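Local coordinates for glucosamine kinase (Streptacidiphilus jiangxiensis, PDB 6HWJ), which catalyses the ATP- and magnesium-dependent phosphorylation of D-glucosamine to D-glucosamine 6-phosphate, at residues 101-106 / 151-156; 107-112 / 165-170; 255-260 / 277-282. All coordinates share one frame; numbering follows the deposited sequence.

In the fold
Past the N-terminal sheet and helix 79-88, the chain runs through strand 98-102 into the turn after it. Contact 1 closes a loop from there to helix 148-157. Contact 2 opens directly after the first segment of contact 1 and closes on strand 166-172, the strand that follows that helix. The two loops therefore cross. They also touch: strands 98-102 and 166-172 are neighbours in one antiparallel sheet, and their backbones meet at Glu101 with Leu169 and at Phe103 with Trp167. Contact 3 comes later, in series, and joins the consecutive helices 243-263 and 266-284. It lies on the opposite side of the chain's centre, with its centre about 41 Å from that of contact 1.

Contact 1 of 3, residues 101-106 / 151-156; sequences EAFTGA and RIAALA
Phe103 lays the outer part of its ring against Ala153 and Ala156, two small residues one turn apart on helix 148-157. The ring meets both obliquely. CE1 of Phe103 comes within 3.9 Å of Ala156 CB, and CD1 of the ring is almost as near to the same methyl. The far end of the ring, CZ of Phe103, lies 4.2 Å from Ala153 CA. With two alanines here, the ring packs close to the helix backbone. CG of Phe103 stands anti to its own carbonyl carbon (chi1 -56°), which swings the ring off the strand end and over to the helix. Glu101 adds a lighter touch. Its extended chain brings OE1 of Glu101 to 4.0 Å from Ala153 CB, with no hydrogen bond. After Phe103 the chain reverses in a type II turn, closed by Ala106 N to Phe103 O at 3.1 Å. Gly105 takes the positive phi of that turn (107°). Pro166 and Leu169 of strand 166-172 also touch the Phe103 ring, and Pro166 touches Ala156 as well. The contact is a helix packed on a face of an antiparallel sheet, at the strand 98-102 edge, in the part of the kinase that also carries the inferred ATP site.

Contact 2 of 3, residues 107-112 / 165-170; sequences APVTGE and RPWGLL
The loop 107-112 passes strand 166-172 with Ala107 CA 7.9 Å from Trp167 CA, and no hydrogen bond joins the two segments. The Trp167 indole reaches from the strand to the loop. Its six-membered ring does the touching. CZ3 of Trp167 lies 3.2 Å from Ala107 O, a close approach that meets the ring obliquely. Val109 comes to the same end of the indole and crosses it at about a right angle. Its CG2 is 3.8 Å from Trp167 CZ3, while Val109 CG1 reaches Trp167 CH2 at 4.1 Å. Both methyls of the valine are thus used. The loop is bent between the two touching residues: Pro108 is the centre of an inverse gamma turn, with Val109 N bonded to Ala107 O at 2.7 Å. The same carbonyl therefore holds the turn and abuts the indole. On the strand side, Trp167 and Gly168 both face Val184 of strand 179-186 in a classic beta bulge, and the helical backbone of Trp167 (psi -42°) belongs to it. The Trp167 side chain comes within about 4 Å of that of Ala186, which is inferred to bind ATP. Val84 of helix 79-88 and Cys129 also touch the indole.

Contact 3 of 3, residues 255-260 / 277-282; sequences EELDEA and PRIADV
Leu257 reaches from helix 243-263 to helix 266-284 and touches it with a single methyl, CD2. This methyl faces two consecutive residues. CD2 of Leu257 is 3.9 Å from Ile279 CG2, where the leucine and isoleucine branches meet at a slant. Leu257 CD2 also lies 4.0 Å from Ala280 N, against the backbone of the facing helix, with Ala280 CB slightly farther from it at 4.3 Å. The small alanine lets the leucine come this near to the main chain. CG of Leu257 is anti to the backbone N (chi1 177°), and this extends the side chain across the gap between the helices. Ile279 offers its CG2 branch to the leucine. This apolar centre is compact: Leu257 and Ile279 are both buried, and no polar bond crosses it.

Toward solvent the pair is looser. Ala280 is only partly exposed, but Asp258, next in sequence to Leu257, is exposed, and its side chain comes no nearer than about 7.0 Å to segment 277-282. Pro277 is also exposed, and its CB points away from the facing helix. Helix 266-284 bends at Pro277, whose ring nitrogen has no hydrogen to give; neither Pro277 N nor Arg278 N is bonded to the preceding turn.

The two helices follow each other in the chain as a helical hairpin. Leu257 also touches Tyr283, and Ala260 touches Leu272 of the same partner helix. Helix 398-416 covers another side of the pair: Glu259 forms a salt bridge with Arg415, Glu256 and Glu259 lie on Leu411, and Val282 packs on Pro400 and Tyr403.

Contact 1 of 3, residues 101-106 / 151-156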
ATOM      1  N   GLU A 101      10.057 -17.424   5.329  1.00 31.86           N
ATOM      2  CA  GLU A 101      11.079 -16.561   5.912  1.00 33.51           C
ATOM      3  C   GLU A 101      10.589 -16.081   7.275  1.00 29.79           C
ATOM      4  O   GLU A 101       9.550 -15.417   7.370  1.00 29.54           O
ATOM      5  CB  GLU A 101      11.396 -15.377   4.998  1.00 38.43           C
ATOM      6  CG  GLU A 101      12.547 -14.514   5.505  1.00 50.52           C
ATOM      7  CD  GLU A 101      13.073 -13.543   4.452  1.00 59.92           C
ATOM      8  OE1 GLU A 101      12.411 -13.364   3.407  1.00 62.00           O
ATOM      9  OE2 GLU A 101      14.157 -12.962   4.676  1.00 63.77           O
ATOM     10  N   ALA A 102      11.341 -16.412   8.312  1.00 28.16           N
ATOM     11  CA  ALA A 102      11.044 -15.979   9.673  1.00 30.13           C
ATOM     12  C   ALA A 102      11.965 -14.833  10.065  1.00 30.71           C
ATOM     13  O   ALA A 102      13.116 -14.771   9.636  1.00 29.16           O
ATOM     14  CB  ALA A 102      11.205 -17.141  10.653  1.00 32.28           C
ATOM     15  N   PHE A 103      11.448 -13.924  10.882  1.00 28.28           N
ATOM     16  CA  PHE A 103      12.223 -12.804  11.384  1.00 29.24           C
ATOM     17  C   PHE A 103      12.266 -12.845  12.908  1.00 31.81           C
ATOM     18  O   PHE A 103      11.445 -13.498  13.555  1.00 29.02           O
ATOM     19  CB  PHE A 103      11.637 -11.460  10.909  1.00 31.45           C
ATOM     20  CG  PHE A 103      11.517 -11.364   9.413  1.00 32.47           C
ATOM     21  CD1 PHE A 103      12.586 -10.922   8.650  1.00 31.16           C
ATOM     22  CD2 PHE A 103      10.354 -11.746   8.780  1.00 30.19           C
ATOM     23  CE1 PHE A 103      12.480 -10.845   7.266  1.00 31.54           C
ATOM     24  CE2 PHE A 103      10.247 -11.674   7.392  1.00 31.62           C
ATOM     25  CZ  PHE A 103      11.312 -11.215   6.643  1.00 31.76           C
ATOM     26  N   THR A 104      13.246 -12.137  13.471  1.00 33.61           N
ATOM     27  CA  THR A 104      13.402 -12.083  14.919  1.00 36.26           C
ATOM     28  C   THR A 104      12.142 -11.515  15.553  1.00 37.64           C
ATOM     29  O   THR A 104      11.605 -10.498  15.104  1.00 38.14           O
ATOM     30  CB  THR A 104      14.613 -11.234  15.280  1.00 38.27           C
ATOM     31  OG1 THR A 104      15.799 -11.873  14.788  1.00 36.19           O
ATOM     32  CG2 THR A 104      14.721 -11.062  16.789  1.00 42.98           C
ATOM     33  N   GLY A 105      11.653 -12.191  16.589  1.00 38.19           N
ATOM     34  CA  GLY A 105      10.407 -11.823  17.225  1.00 42.83           C
ATOM     35  C   GLY A 105       9.253 -12.765  16.939  1.00 40.73           C
ATOM     36  O   GLY A 105       8.285 -12.793  17.713  1.00 40.16           O
ATOM     37  N   ALA A 106       9.311 -13.525  15.843  1.00 37.17           N
ATOM     38  CA  ALA A 106       8.318 -14.566  15.639  1.00 32.17           C
ATOM     39  C   ALA A 106       8.309 -15.498  16.851  1.00 33.10           C
ATOM     40  O   ALA A 106       9.360 -15.878  17.368  1.00 35.19           O
ATOM     41  CB  ALA A 106       8.614 -15.346  14.357  1.00 30.87           C
ATOM     42  N   ARG A 151       8.816  -5.965  -0.420  1.00 26.96           N
ATOM     43  CA  ARG A 151       8.976  -4.699   0.291  1.00 25.36           C
ATOM     44  C   ARG A 151       9.254  -4.928   1.772  1.00 26.65           C
ATOM     45  O   ARG A 151      10.207  -4.367   2.329  1.00 24.82           O
ATOM     46  CB  ARG A 151       7.721  -3.838   0.118  1.00 23.03           C
ATOM     47  CG  ARG A 151       7.402  -3.496  -1.341  1.00 26.35           C
ATOM     48  CD  ARG A 151       8.390  -2.552  -1.970  1.00 26.85           C
ATOM     49  NE  ARG A 151       8.095  -2.376  -3.395  1.00 29.36           N
ATOM     50  CZ  ARG A 151       8.415  -3.251  -4.351  1.00 28.59           C
ATOM     51  NH1 ARG A 151       9.065  -4.358  -4.063  1.00 26.40           N
ATOM     52  NH2 ARG A 151       8.085  -3.013  -5.598  1.00 32.40           N
ATOM     53  N   ILE A 152       8.430  -5.754   2.429  1.00 25.93           N
ATOM     54  CA  ILE A 152       8.586  -5.971   3.862  1.00 25.35           C
ATOM     55  C   ILE A 152       9.934  -6.604   4.168  1.00 24.70           C
ATOM     56  O   ILE A 152      10.643  -6.184   5.090  1.00 25.64           O
ATOM     57  CB  ILE A 152       7.415  -6.822   4.403  1.00 27.76           C
ATOM     58  CG1 ILE A 152       6.112  -6.015   4.324  1.00 29.99           C
ATOM     59  CG2 ILE A 152       7.691  -7.225   5.851  1.00 28.75           C
ATOM     60  CD1 ILE A 152       4.845  -6.820   4.554  1.00 31.65           C
ATOM     61  N   ALA A 153      10.312  -7.634   3.396  1.00 27.19           N
ATOM     62  CA  ALA A 153      11.607  -8.277   3.616  1.00 28.06           C
ATOM     63  C   ALA A 153      12.765  -7.306   3.407  1.00 28.56           C
ATOM     64  O   ALA A 153      13.713  -7.269   4.206  1.00 30.03           O
ATOM     65  CB  ALA A 153      11.751  -9.494   2.695  1.00 26.59           C
ATOM     66  N   ALA A 154      12.711  -6.499   2.348  1.00 28.37           N
ATOM     67  CA  ALA A 154      13.782  -5.541   2.114  1.00 29.57           C
ATOM     68  C   ALA A 154      13.898  -4.557   3.270  1.00 27.38           C
ATOM     69  O   ALA A 154      15.008  -4.211   3.702  1.00 30.69           O
ATOM     70  CB  ALA A 154      13.544  -4.791   0.792  1.00 33.17           C
ATOM     71  N   LEU A 155      12.764  -4.080   3.777  1.00 24.54           N
ATOM     72  CA  LEU A 155      12.783  -3.144   4.894  1.00 26.56           C
ATOM     73  C   LEU A 155      13.383  -3.788   6.147  1.00 27.62           C
ATOM     74  O   LEU A 155      14.268  -3.215   6.794  1.00 29.94           O
ATOM     75  CB  LEU A 155      11.353  -2.649   5.164  1.00 27.79           C
ATOM     76  CG  LEU A 155      10.789  -1.777   4.032  1.00 28.05           C
ATOM     77  CD1 LEU A 155       9.285  -1.587   4.174  1.00 31.02           C
ATOM     78  CD2 LEU A 155      11.497  -0.438   4.029  1.00 29.62           C
ATOM     79  N   ALA A 156      12.911  -4.980   6.505  1.00 29.82           N
ATOM     80  CA  ALA A 156      13.455  -5.677   7.670  1.00 33.87           C
ATOM     81  C   ALA A 156      14.957  -5.899   7.528  1.00 34.99           C
ATOM     82  O   ALA A 156      15.723  -5.611   8.450  1.00 35.07           O
ATOM     83  CB  ALA A 156      12.728  -7.013   7.861  1.00 32.47           C
TER

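Contact 2 of 3, residues 107-112 / 165-170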
ATOM      1  N   ALA A 107       7.120 -15.838  17.322  1.00 30.84           N
ATOM      2  CA  ALA A 107       6.950 -16.767  18.433  1.00 31.59           C
ATOM      3  C   ALA A 107       5.719 -17.618  18.173  1.00 32.64           C
ATOM      4  O   ALA A 107       4.751 -17.146  17.561  1.00 32.27           O
ATOM      5  CB  ALA A 107       6.795 -16.035  19.777  1.00 32.72           C
ATOM      6  N   PRO A 108       5.726 -18.883  18.627  1.00 31.81           N
ATOM      7  CA  PRO A 108       4.594 -19.787  18.369  1.00 31.93           C
ATOM      8  C   PRO A 108       3.383 -19.468  19.244  1.00 33.91           C
ATOM      9  O   PRO A 108       2.918 -20.296  20.037  1.00 33.52           O
ATOM     10  CB  PRO A 108       5.201 -21.165  18.682  1.00 34.10           C
ATOM     11  CG  PRO A 108       6.211 -20.873  19.797  1.00 37.16           C
ATOM     12  CD  PRO A 108       6.788 -19.515  19.451  1.00 35.85           C
ATOM     13  N   VAL A 109       2.847 -18.251  19.091  1.00 29.55           N
ATOM     14  CA  VAL A 109       1.672 -17.862  19.880  1.00 31.01           C
ATOM     15  C   VAL A 109       0.431 -18.584  19.369  1.00 33.44           C
ATOM     16  O   VAL A 109       0.374 -19.074  18.226  1.00 37.59           O
ATOM     17  CB  VAL A 109       1.471 -16.335  19.864  1.00 30.50           C
ATOM     18  CG1 VAL A 109       2.660 -15.636  20.528  1.00 29.83           C
ATOM     19  CG2 VAL A 109       1.256 -15.822  18.438  1.00 28.29           C
ATOM     20  N   THR A 110      -0.587 -18.637  20.227  1.00 33.61           N
ATOM     21  CA  THR A 110      -1.766 -19.464  19.998  1.00 36.35           C
ATOM     22  C   THR A 110      -3.022 -18.652  20.260  1.00 33.14           C
ATOM     23  O   THR A 110      -2.989 -17.625  20.928  1.00 32.53           O
ATOM     24  CB  THR A 110      -1.777 -20.710  20.910  1.00 40.49           C
ATOM     25  OG1 THR A 110      -1.637 -20.294  22.270  1.00 41.61           O
ATOM     26  CG2 THR A 110      -0.631 -21.648  20.564  1.00 44.10           C
ATOM     27  N   GLY A 111      -4.135 -19.143  19.743  1.00 33.06           N
ATOM     28  CA  GLY A 111      -5.413 -18.465  19.884  1.00 36.72           C
ATOM     29  C   GLY A 111      -5.697 -17.584  18.683  1.00 38.19           C
ATOM     30  O   GLY A 111      -4.882 -16.730  18.330  1.00 37.82           O
ATOM     31  N   GLU A 112      -6.835 -17.779  18.041  1.00 34.76           N
ATOM     32  CA  GLU A 112      -7.144 -17.079  16.809  1.00 33.44           C
ATOM     33  C   GLU A 112      -8.415 -16.265  16.951  1.00 35.18           C
ATOM     34  O   GLU A 112      -9.372 -16.696  17.608  1.00 35.95           O
ATOM     35  CB  GLU A 112      -7.309 -18.065  15.638  1.00 30.20           C
ATOM     36  CG  GLU A 112      -6.039 -18.790  15.268  1.00 28.18           C
ATOM     37  CD  GLU A 112      -6.233 -19.770  14.128  1.00 29.84           C
ATOM     38  OE1 GLU A 112      -7.401 -19.992  13.717  1.00 29.51           O
ATOM     39  OE2 GLU A 112      -5.226 -20.325  13.655  1.00 30.56           O
ATOM     40  N   ARG A 165       6.209  -4.848  13.292  1.00 25.65           N
ATOM     41  CA  ARG A 165       7.350  -5.738  13.232  1.00 27.48           C
ATOM     42  C   ARG A 165       6.990  -6.980  12.403  1.00 23.17           C
ATOM     43  O   ARG A 165       5.980  -7.630  12.680  1.00 25.21           O
ATOM     44  CB  ARG A 165       7.791  -6.164  14.639  1.00 29.63           C
ATOM     45  CG  ARG A 165       9.014  -7.085  14.613  1.00 40.25           C
ATOM     46  CD  ARG A 165       9.086  -7.971  15.841  1.00 51.75           C
ATOM     47  NE  ARG A 165       9.658  -7.283  16.993  1.00 60.43           N
ATOM     48  CZ  ARG A 165      10.947  -7.301  17.323  1.00 65.32           C
ATOM     49  NH1 ARG A 165      11.356  -6.641  18.395  1.00 67.60           N
ATOM     50  NH2 ARG A 165      11.824  -7.966  16.585  1.00 65.97           N
ATOM     51  N   PRO A 166       7.779  -7.328  11.391  1.00 24.60           N
ATOM     52  CA  PRO A 166       7.514  -8.563  10.649  1.00 26.70           C
ATOM     53  C   PRO A 166       7.916  -9.776  11.463  1.00 25.23           C
ATOM     54  O   PRO A 166       8.993  -9.809  12.063  1.00 24.65           O
ATOM     55  CB  PRO A 166       8.375  -8.416   9.389  1.00 29.07           C
ATOM     56  CG  PRO A 166       9.511  -7.586   9.840  1.00 32.87           C
ATOM     57  CD  PRO A 166       8.947  -6.601  10.842  1.00 29.86           C
ATOM     58  N   TRP A 167       7.029 -10.768  11.476  1.00 22.26           N
ATOM     59  CA  TRP A 167       7.294 -12.076  12.042  1.00 25.45           C
ATOM     60  C   TRP A 167       7.675 -13.098  10.986  1.00 25.02           C
ATOM     61  O   TRP A 167       8.574 -13.910  11.206  1.00 25.77           O
ATOM     62  CB  TRP A 167       6.053 -12.597  12.781  1.00 24.03           C
ATOM     63  CG  TRP A 167       5.745 -11.919  14.082  1.00 25.36           C
ATOM     64  CD1 TRP A 167       5.971 -10.614  14.408  1.00 22.41           C
ATOM     65  CD2 TRP A 167       5.131 -12.524  15.229  1.00 24.88           C
ATOM     66  NE1 TRP A 167       5.539 -10.366  15.684  1.00 27.41           N
ATOM     67  CE2 TRP A 167       5.019 -11.520  16.215  1.00 27.32           C
ATOM     68  CE3 TRP A 167       4.668 -13.813  15.515  1.00 26.57           C
ATOM     69  CZ2 TRP A 167       4.458 -11.761  17.460  1.00 25.80           C
ATOM     70  CZ3 TRP A 167       4.123 -14.066  16.764  1.00 28.66           C
ATOM     71  CH2 TRP A 167       4.023 -13.045  17.725  1.00 31.38           C
ATOM     72  N   GLY A 168       6.990 -13.085   9.840  1.00 24.71           N
ATOM     73  CA  GLY A 168       7.334 -14.014   8.789  1.00 23.36           C
ATOM     74  C   GLY A 168       6.590 -13.714   7.511  1.00 23.23           C
ATOM     75  O   GLY A 168       5.594 -12.978   7.491  1.00 22.77           O
ATOM     76  N   LEU A 169       7.091 -14.326   6.445  1.00 23.93           N
ATOM     77  CA  LEU A 169       6.499 -14.262   5.128  1.00 22.46           C
ATOM     78  C   LEU A 169       6.483 -15.653   4.517  1.00 24.21           C
ATOM     79  O   LEU A 169       7.474 -16.388   4.609  1.00 25.58           O
ATOM     80  CB  LEU A 169       7.307 -13.326   4.224  1.00 24.12           C
ATOM     81  CG  LEU A 169       7.391 -11.878   4.690  1.00 27.45           C
ATOM     82  CD1 LEU A 169       8.463 -11.142   3.911  1.00 28.30           C
ATOM     83  CD2 LEU A 169       6.030 -11.226   4.536  1.00 27.24           C
ATOM     84  N   LEU A 170       5.367 -16.005   3.888  1.00 24.11           N
ATOM     85  CA  LEU A 170       5.254 -17.234   3.111  1.00 24.06           C
ATOM     86  C   LEU A 170       5.079 -16.858   1.649  1.00 24.23           C
ATOM     87  O   LEU A 170       4.122 -16.154   1.299  1.00 23.99           O
ATOM     88  CB  LEU A 170       4.079 -18.087   3.574  1.00 23.85           C
ATOM     89  CG  LEU A 170       3.782 -19.315   2.711  1.00 24.61           C
ATOM     90  CD1 LEU A 170       4.995 -20.256   2.708  1.00 25.14           C
ATOM     91  CD2 LEU A 170       2.535 -20.048   3.172  1.00 28.26           C
TER

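Contact 3 of 3, residues 255-260 / 277-282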
ATOM      1  N   GLU A 255      -3.591  12.007 -20.379  1.00 40.62           N
ATOM      2  CA  GLU A 255      -4.905  11.385 -20.504  1.00 43.28           C
ATOM      3  C   GLU A 255      -5.740  11.600 -19.244  1.00 38.83           C
ATOM      4  O   GLU A 255      -6.929  11.919 -19.325  1.00 37.55           O
ATOM      5  CB  GLU A 255      -4.756   9.893 -20.798  1.00 53.57           C
ATOM      6  CG  GLU A 255      -4.251   9.609 -22.211  1.00 67.56           C
ATOM      7  CD  GLU A 255      -4.184   8.130 -22.525  1.00 77.73           C
ATOM      8  OE1 GLU A 255      -4.481   7.317 -21.623  1.00 80.67           O
ATOM      9  OE2 GLU A 255      -3.835   7.782 -23.677  1.00 81.81           O
ATOM     10  N   GLU A 256      -5.138  11.419 -18.063  1.00 35.87           N
ATOM     11  CA  GLU A 256      -5.869  11.665 -16.830  1.00 37.98           C
ATOM     12  C   GLU A 256      -6.283  13.127 -16.721  1.00 36.64           C
ATOM     13  O   GLU A 256      -7.409  13.441 -16.300  1.00 35.85           O
ATOM     14  CB  GLU A 256      -5.021  11.248 -15.630  1.00 40.71           C
ATOM     15  CG  GLU A 256      -4.718   9.760 -15.577  1.00 46.47           C
ATOM     16  CD  GLU A 256      -3.720   9.406 -14.489  1.00 53.49           C
ATOM     17  OE1 GLU A 256      -3.029  10.322 -13.993  1.00 55.24           O
ATOM     18  OE2 GLU A 256      -3.621   8.211 -14.128  1.00 55.65           O
ATOM     19  N   LEU A 257      -5.387  14.038 -17.092  1.00 35.31           N
ATOM     20  CA  LEU A 257      -5.733  15.454 -17.116  1.00 36.66           C
ATOM     21  C   LEU A 257      -6.921  15.707 -18.042  1.00 38.64           C
ATOM     22  O   LEU A 257      -7.879  16.398 -17.674  1.00 37.90           O
ATOM     23  CB  LEU A 257      -4.506  16.270 -17.551  1.00 36.90           C
ATOM     24  CG  LEU A 257      -4.702  17.772 -17.705  1.00 38.60           C
ATOM     25  CD1 LEU A 257      -5.187  18.409 -16.413  1.00 37.92           C
ATOM     26  CD2 LEU A 257      -3.408  18.415 -18.166  1.00 40.41           C
ATOM     27  N   ASP A 258      -6.874  15.153 -19.256  1.00 38.81           N
ATOM     28  CA  ASP A 258      -7.987  15.328 -20.187  1.00 41.24           C
ATOM     29  C   ASP A 258      -9.293  14.810 -19.588  1.00 40.76           C
ATOM     30  O   ASP A 258     -10.337  15.466 -19.695  1.00 41.38           O
ATOM     31  CB  ASP A 258      -7.682  14.629 -21.508  1.00 47.66           C
ATOM     32  CG  ASP A 258      -6.593  15.325 -22.293  1.00 56.13           C
ATOM     33  OD1 ASP A 258      -6.362  16.529 -22.057  1.00 58.30           O
ATOM     34  OD2 ASP A 258      -5.966  14.670 -23.152  1.00 61.73           O
ATOM     35  N   GLU A 259      -9.254  13.647 -18.939  1.00 39.01           N
ATOM     36  CA  GLU A 259     -10.470  13.109 -18.340  1.00 43.93           C
ATOM     37  C   GLU A 259     -10.999  14.038 -17.254  1.00 39.72           C
ATOM     38  O   GLU A 259     -12.205  14.313 -17.186  1.00 40.42           O
ATOM     39  CB  GLU A 259     -10.221  11.712 -17.784  1.00 53.32           C
ATOM     40  CG  GLU A 259     -11.493  11.005 -17.337  1.00 65.04           C
ATOM     41  CD  GLU A 259     -11.226   9.627 -16.759  1.00 74.98           C
ATOM     42  OE1 GLU A 259     -10.171   9.038 -17.076  1.00 78.26           O
ATOM     43  OE2 GLU A 259     -12.070   9.139 -15.977  1.00 78.37           O
ATOM     44  N   ALA A 260     -10.112  14.521 -16.372  1.00 36.16           N
ATOM     45  CA  ALA A 260     -10.546  15.439 -15.323  1.00 34.69           C
ATOM     46  C   ALA A 260     -11.141  16.711 -15.912  1.00 36.12           C
ATOM     47  O   ALA A 260     -12.187  17.177 -15.457  1.00 37.32           O
ATOM     48  CB  ALA A 260      -9.376  15.777 -14.401  1.00 31.70           C
ATOM     49  N   PRO A 277      -3.534  23.969 -19.564  1.00 40.67           N
ATOM     50  CA  PRO A 277      -2.364  24.267 -20.411  1.00 43.19           C
ATOM     51  C   PRO A 277      -1.063  24.342 -19.637  1.00 41.92           C
ATOM     52  O   PRO A 277      -0.048  23.805 -20.098  1.00 43.20           O
ATOM     53  CB  PRO A 277      -2.721  25.623 -21.051  1.00 45.88           C
ATOM     54  CG  PRO A 277      -4.211  25.677 -21.017  1.00 46.30           C
ATOM     55  CD  PRO A 277      -4.611  24.962 -19.733  1.00 40.79           C
ATOM     56  N   ARG A 278      -1.062  24.981 -18.464  1.00 41.58           N
ATOM     57  CA  ARG A 278       0.160  25.058 -17.667  1.00 43.38           C
ATOM     58  C   ARG A 278       0.543  23.690 -17.104  1.00 43.14           C
ATOM     59  O   ARG A 278       1.727  23.343 -17.049  1.00 42.26           O
ATOM     60  CB  ARG A 278      -0.015  26.061 -16.521  1.00 44.73           C
ATOM     61  N   ILE A 279      -0.443  22.899 -16.668  1.00 41.64           N
ATOM     62  CA  ILE A 279      -0.131  21.559 -16.179  1.00 39.28           C
ATOM     63  C   ILE A 279       0.498  20.739 -17.297  1.00 37.47           C
ATOM     64  O   ILE A 279       1.538  20.098 -17.114  1.00 36.53           O
ATOM     65  CB  ILE A 279      -1.391  20.876 -15.614  1.00 35.51           C
ATOM     66  CG1 ILE A 279      -1.910  21.657 -14.406  1.00 37.26           C
ATOM     67  CG2 ILE A 279      -1.086  19.445 -15.256  1.00 35.76           C
ATOM     68  CD1 ILE A 279      -3.282  21.220 -13.932  1.00 39.62           C
ATOM     69  N   ALA A 280      -0.133  20.745 -18.470  1.00 38.01           N
ATOM     70  CA  ALA A 280       0.420  20.038 -19.620  1.00 41.61           C
ATOM     71  C   ALA A 280       1.819  20.538 -19.963  1.00 43.59           C
ATOM     72  O   ALA A 280       2.699  19.742 -20.324  1.00 44.45           O
ATOM     73  CB  ALA A 280      -0.513  20.199 -20.823  1.00 43.48           C
ATOM     74  N   ASP A 281       2.046  21.848 -19.865  1.00 45.11           N
ATOM     75  CA  ASP A 281       3.388  22.378 -20.098  1.00 50.13           C
ATOM     76  C   ASP A 281       4.405  21.705 -19.181  1.00 45.60           C
ATOM     77  O   ASP A 281       5.506  21.347 -19.616  1.00 42.14           O
ATOM     78  CB  ASP A 281       3.412  23.888 -19.883  1.00 58.13           C
ATOM     79  CG  ASP A 281       2.980  24.667 -21.111  1.00 69.07           C
ATOM     80  OD1 ASP A 281       2.783  24.050 -22.186  1.00 71.83           O
ATOM     81  OD2 ASP A 281       2.839  25.906 -20.996  1.00 72.05           O
ATOM     82  N   VAL A 282       4.050  21.517 -17.908  1.00 41.86           N
ATOM     83  CA  VAL A 282       4.977  20.904 -16.967  1.00 42.65           C
ATOM     84  C   VAL A 282       5.175  19.430 -17.289  1.00 43.12           C
ATOM     85  O   VAL A 282       6.292  18.906 -17.184  1.00 43.34           O
ATOM     86  CB  VAL A 282       4.484  21.098 -15.525  1.00 41.83           C
ATOM     87  CG1 VAL A 282       5.232  20.183 -14.587  1.00 40.85           C
ATOM     88  CG2 VAL A 282       4.658  22.543 -15.100  1.00 43.85           C
TER